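Local coordinates for protein imidazolonepropionase (PDB 2Q09) that catalyses the hydrolytic opening of the imidazolone-5-propanoate ring to N-formimidoyl-L-glutamate, the third step of histidine degradation, at residues 139-144 with 210-215; 173-178 with 192-197. One frame throughout, in Å; residues are numbered along the deposited sequence.

Interaction 1 of 2, residues 139-144 with 210-215. With DI6 (3-[(4S)-2,5-dioxoimidazolidin-4-yl]propanoic acid), chain C.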
# COMPACT_ATOMS: atom_id res chain seq x y z
N GLU A 139 -2.56 2.54 2.37
CA GLU A 139 -2.99 3.32 1.21
C GLU A 139 -4.28 2.66 0.70
O GLU A 139 -4.32 1.43 0.53
CB GLU A 139 -1.93 3.29 0.11
CG GLU A 139 -2.27 4.17 -1.10
CD GLU A 139 -2.70 3.36 -2.33
OE1 GLU A 139 -3.13 2.19 -2.17
OE2 GLU A 139 -2.61 3.91 -3.45
N ILE A 140 -5.31 3.46 0.47
CA ILE A 140 -6.58 2.95 -0.02
C ILE A 140 -6.99 3.68 -1.30
O ILE A 140 -7.01 4.91 -1.35
CB ILE A 140 -7.68 3.12 1.05
CG1 ILE A 140 -7.27 2.38 2.33
CG2 ILE A 140 -9.01 2.57 0.53
CD1 ILE A 140 -8.25 2.56 3.50
N LYS A 141 -7.32 2.91 -2.33
CA LYS A 141 -7.71 3.48 -3.61
C LYS A 141 -9.22 3.51 -3.81
O LYS A 141 -9.96 2.80 -3.12
CB LYS A 141 -7.09 2.66 -4.75
CG LYS A 141 -5.60 2.40 -4.60
CD LYS A 141 -5.14 1.33 -5.58
CE LYS A 141 -3.68 0.95 -5.34
NZ LYS A 141 -2.79 2.15 -5.45
N SER A 142 -9.66 4.35 -4.74
CA SER A 142 -11.07 4.41 -5.09
C SER A 142 -11.08 3.43 -6.26
O SER A 142 -10.42 2.39 -6.19
CB SER A 142 -11.47 5.83 -5.52
OG SER A 142 -10.69 6.30 -6.62
N GLY A 143 -11.82 3.71 -7.33
CA GLY A 143 -11.79 2.80 -8.46
C GLY A 143 -12.92 1.80 -8.64
O GLY A 143 -12.96 1.08 -9.63
N TYR A 144 -13.83 1.73 -7.68
CA TYR A 144 -14.97 0.82 -7.80
C TYR A 144 -16.27 1.62 -7.89
O TYR A 144 -17.37 1.06 -7.75
CB TYR A 144 -15.03 -0.15 -6.62
CG TYR A 144 -13.94 -1.21 -6.65
CD1 TYR A 144 -13.70 -1.95 -7.80
CD2 TYR A 144 -13.17 -1.49 -5.52
CE1 TYR A 144 -12.72 -2.94 -7.85
CE2 TYR A 144 -12.18 -2.47 -5.54
CZ TYR A 144 -11.96 -3.19 -6.71
OH TYR A 144 -10.99 -4.17 -6.74
N ALA A 210 -3.14 11.14 -4.01
CA ALA A 210 -2.48 10.73 -5.24
C ALA A 210 -3.48 10.24 -6.28
O ALA A 210 -4.66 10.03 -5.97
CB ALA A 210 -1.47 9.63 -4.95
N VAL A 211 -3.00 10.09 -7.52
CA VAL A 211 -3.83 9.62 -8.63
C VAL A 211 -3.17 8.38 -9.25
O VAL A 211 -1.97 8.39 -9.53
CB VAL A 211 -4.00 10.70 -9.72
CG1 VAL A 211 -4.82 10.15 -10.88
CG2 VAL A 211 -4.67 11.92 -9.13
N ASP A 212 -3.97 7.34 -9.46
CA ASP A 212 -3.51 6.06 -10.00
C ASP A 212 -4.21 5.78 -11.33
O ASP A 212 -5.23 6.39 -11.65
CB ASP A 212 -3.86 4.96 -8.98
CG ASP A 212 -3.10 3.66 -9.19
OD1 ASP A 212 -2.50 3.46 -10.27
OD2 ASP A 212 -3.14 2.83 -8.26
N VAL A 213 -3.67 4.83 -12.10
CA VAL A 213 -4.24 4.46 -13.40
C VAL A 213 -3.96 3.01 -13.76
O VAL A 213 -2.88 2.49 -13.51
CB VAL A 213 -3.65 5.34 -14.54
CG1 VAL A 213 -4.13 4.82 -15.88
CG2 VAL A 213 -4.06 6.79 -14.36
N PHE A 214 -4.95 2.35 -14.36
CA PHE A 214 -4.78 0.98 -14.81
C PHE A 214 -4.46 1.04 -16.30
O PHE A 214 -5.35 1.08 -17.15
CB PHE A 214 -6.05 0.16 -14.59
CG PHE A 214 -5.96 -1.24 -15.12
CD1 PHE A 214 -4.85 -2.03 -14.83
CD2 PHE A 214 -7.00 -1.79 -15.86
CE1 PHE A 214 -4.77 -3.35 -15.28
CE2 PHE A 214 -6.92 -3.11 -16.32
CZ PHE A 214 -5.81 -3.89 -16.02
N CYS A 215 -3.17 1.07 -16.62
CA CYS A 215 -2.70 1.14 -17.99
C CYS A 215 -2.46 -0.25 -18.55
O CYS A 215 -1.51 -0.93 -18.17
CB CYS A 215 -1.40 1.95 -18.04
SG CYS A 215 -0.60 1.98 -19.66
N1 DI6 C . -5.34 -5.15 -11.41
C2 DI6 C . -5.79 -6.06 -10.52
O2 DI6 C . -5.35 -7.18 -10.34
C3 DI6 C . -6.97 -5.39 -9.78
N4 DI6 C . -7.03 -4.06 -10.43
C5 DI6 C . -6.05 -4.01 -11.36
O5 DI6 C . -5.82 -3.04 -12.06
C6 DI6 C . -8.25 -6.18 -9.96
C7 DI6 C . -9.45 -5.55 -9.24
C8 DI6 C . -10.77 -6.32 -9.39
O9 DI6 C . -11.68 -6.04 -8.59
O10 DI6 C . -10.91 -7.19 -10.28
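Lys141 and Asp212 meet inside the barrel of this TIM-barrel amidohydrolase, at the ends of two strands that have strand 168-176 between them. The contact across the segments is a salt bridge: Lys141 NZ stands 2.9 Å from Asp212 OD2 and approaches that oxygen almost end-on, in line with its C-O bond. The lysine chain runs extended as far as CE and then bends (chi4 -58°), which brings the ammonium group between two carboxylates. Its other mate is Glu139 OE2, 2.7 Å from Lys141 NZ and engaged through the syn lone pair; the same oxygen is also held by Lys240 and Thr172. Glu139 OE2 and Asp212 OD2 lie 5.0 Å apart, like charges with the ammonium between them. A methionine in place of Lys141 would remove the ammonium, which would probably leave Asp212 OD2 without its mate and its carboxylate less firmly set, while Glu139 OE2 would still have Lys240.

The network borders the iron site: the nearest atom of the Lys141 side chain is about 4 Å from the iron ion. The second oxygen of the aspartate turns elsewhere: Asp212 OD1 accepts the backbone Val213 N at 2.6 Å, in a bent bond of 132°, and makes a weak hydrogen bond with the iron ligand His242. Asp212 is therefore a second-shell residue to the metal.

Further along, each segment sends one aromatic ring to the bound inhibitor. Tyr144 OH donates to carboxylate O9 of DI6 at 2.7 Å, with O9 at the ring edge near its plane. Phe214 instead offers a face: carbonyl O5 of DI6 sits above the ring, displaced toward the rim, 3.1 Å from Phe214 CD1.

Interaction 2 of 2, residues 173-178 with 192-197. With DI6 (3-[(4S)-2,5-dioxoimidazolidin-4-yl]propanoic acid), chain C.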
# COMPACT_ATOMS: atom_id res chain seq x y z
N LEU A 173 -6.90 8.33 -5.87
CA LEU A 173 -8.00 8.34 -6.82
C LEU A 173 -7.70 7.40 -7.97
O LEU A 173 -6.76 7.63 -8.74
CB LEU A 173 -8.21 9.76 -7.36
CG LEU A 173 -9.33 9.89 -8.39
CD1 LEU A 173 -10.67 9.67 -7.71
CD2 LEU A 173 -9.28 11.27 -9.03
N LEU A 174 -8.49 6.34 -8.10
CA LEU A 174 -8.29 5.37 -9.17
C LEU A 174 -9.53 5.28 -10.05
O LEU A 174 -10.07 4.20 -10.26
CB LEU A 174 -7.96 4.00 -8.58
CG LEU A 174 -7.67 2.85 -9.55
CD1 LEU A 174 -6.39 3.14 -10.32
CD2 LEU A 174 -7.53 1.55 -8.77
N ALA A 175 -10.00 6.42 -10.54
CA ALA A 175 -11.19 6.46 -11.39
C ALA A 175 -10.88 5.77 -12.72
O ALA A 175 -11.77 5.24 -13.38
CB ALA A 175 -11.63 7.90 -11.62
N ALA A 176 -9.61 5.79 -13.10
CA ALA A 176 -9.18 5.16 -14.35
C ALA A 176 -8.82 3.69 -14.12
O ALA A 176 -7.79 3.20 -14.59
CB ALA A 176 -7.99 5.91 -14.94
N HIS A 177 -9.68 2.98 -13.40
CA HIS A 177 -9.48 1.56 -13.09
C HIS A 177 -10.05 0.72 -14.23
O HIS A 177 -9.60 -0.39 -14.50
CB HIS A 177 -10.19 1.21 -11.78
CG HIS A 177 -9.73 -0.06 -11.16
ND1 HIS A 177 -10.29 -0.56 -10.00
CD2 HIS A 177 -8.75 -0.93 -11.50
CE1 HIS A 177 -9.67 -1.67 -9.65
NE2 HIS A 177 -8.73 -1.92 -10.55
N ALA A 178 -11.05 1.29 -14.89
CA ALA A 178 -11.73 0.65 -16.00
C ALA A 178 -12.74 1.67 -16.54
O ALA A 178 -12.97 2.70 -15.91
CB ALA A 178 -12.46 -0.59 -15.53
N GLU A 192 -12.04 12.29 -20.25
CA GLU A 192 -12.28 13.73 -20.11
C GLU A 192 -12.96 14.05 -18.79
O GLU A 192 -12.64 15.03 -18.13
CB GLU A 192 -13.14 14.25 -21.26
CG GLU A 192 -12.36 14.79 -22.45
CD GLU A 192 -13.24 15.49 -23.46
OE1 GLU A 192 -12.69 16.06 -24.43
OE2 GLU A 192 -14.48 15.48 -23.30
N THR A 193 -13.91 13.20 -18.40
CA THR A 193 -14.64 13.38 -17.16
C THR A 193 -13.71 13.36 -15.95
O THR A 193 -13.81 14.19 -15.05
CB THR A 193 -15.70 12.28 -16.98
OG1 THR A 193 -16.69 12.41 -18.00
CG2 THR A 193 -16.36 12.39 -15.61
N ILE A 194 -12.80 12.39 -15.94
CA ILE A 194 -11.83 12.24 -14.86
C ILE A 194 -10.96 13.48 -14.77
O ILE A 194 -10.75 14.04 -13.69
CB ILE A 194 -10.90 11.01 -15.11
CG1 ILE A 194 -11.72 9.72 -15.13
CG2 ILE A 194 -9.84 10.93 -14.02
CD1 ILE A 194 -10.91 8.48 -15.46
N CYS A 195 -10.44 13.90 -15.91
CA CYS A 195 -9.55 15.06 -15.97
C CYS A 195 -10.23 16.41 -15.71
O CYS A 195 -9.68 17.26 -15.01
CB CYS A 195 -8.86 15.11 -17.34
SG CYS A 195 -7.82 13.68 -17.71
N GLN A 196 -11.42 16.60 -16.25
CA GLN A 196 -12.10 17.89 -16.09
C GLN A 196 -13.08 18.00 -14.94
O GLN A 196 -13.48 19.11 -14.58
CB GLN A 196 -12.81 18.25 -17.39
CG GLN A 196 -11.88 18.53 -18.55
CD GLN A 196 -12.61 18.57 -19.87
OE1 GLN A 196 -13.71 19.11 -19.97
NE2 GLN A 196 -11.99 18.02 -20.90
N GLU A 197 -13.48 16.88 -14.36
CA GLU A 197 -14.46 16.93 -13.29
C GLU A 197 -14.07 16.20 -12.01
O GLU A 197 -14.04 16.80 -10.94
CB GLU A 197 -15.79 16.39 -13.82
CG GLU A 197 -16.36 17.23 -14.96
CD GLU A 197 -17.49 16.55 -15.71
OE1 GLU A 197 -18.20 15.72 -15.11
OE2 GLU A 197 -17.67 16.86 -16.90
N1 DI6 C . -5.34 -5.15 -11.41
C2 DI6 C . -5.79 -6.06 -10.52
O2 DI6 C . -5.35 -7.18 -10.34
C3 DI6 C . -6.97 -5.39 -9.78
N4 DI6 C . -7.03 -4.06 -10.43
C5 DI6 C . -6.05 -4.01 -11.36
O5 DI6 C . -5.82 -3.04 -12.06
C6 DI6 C . -8.25 -6.18 -9.96
C7 DI6 C . -9.45 -5.55 -9.24
C8 DI6 C . -10.77 -6.32 -9.39
O9 DI6 C . -11.68 -6.04 -8.59
O10 DI6 C . -10.91 -7.19 -10.28
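His177 NE2 accepts a hydrogen bond from the ring nitrogen N4 of the bound inhibitor DI6 at 2.7 Å, with an N-H...acceptor angle of 157°. The inhibitor meets the imidazole at its edge, close to the ring plane, where C3 of DI6 also lies. The other ring nitrogen, His177 ND1, is hydrogen-bonded to the carbonyl oxygen of Gly143, and bonds at both nitrogens hold the ring in its orientation. Leu174 adds a lid: its CD2 methyl stands 3.6 Å above the plane of the His177 ring, over the centre. With CG anti to the backbone N (chi1 -163°), the histidine reaches into the pocket, away from helix 187-204.

That helix packs behind the same piece of chain. Strand 168-176, helix 187-204 and strand 210-213 form one beta-alpha-beta unit of the TIM barrel, and the contact joins its first strand to its helix. As the strand ends it folds into an inverse gamma turn centred on Ala176, with a weak bond from His177 N to Ala175 O.

From residues 192-197 a single side chain, Ile194, meets this turn, through apolar contacts; Ile198 and Ile199 of the same helix touch Leu173. The CG1 branch of Ile194 is extended (chi2 176°), which carries the CD1 methyl to the backbone between the two alanines: Ile194 CD1 is 3.8 Å from Ala176 N. The same methyl touches both small side chains, lying 3.9 Å from Ala175 CB and also 3.9 Å from Ala176 CB. One carbon back, Ile194 CG1 rests 4.0 Å from Ala175 CB.

Of the parts in contact, strand 135-141 comes first along the chain, leading into residues 139-144; the chain returns through helix 148-164 and climbs strand 168-176 into residues 173-178. Interaction 2 closes a short loop when helix 187-204 comes back over the end of that strand. Strand 210-213 follows, and its meeting with residues 139-144 in interaction 1 closes a longer loop that contains the whole of the first. Strand 168-176 stitches the two together: Ser142 OG probably bonds to Leu174 N, and Ala210 O to Leu173 N. Interaction 1 joins, on the inside of the barrel, two strands that flank strand 168-176, interaction 2 fastens an outer helix to the wall, and both reach the same inhibitor.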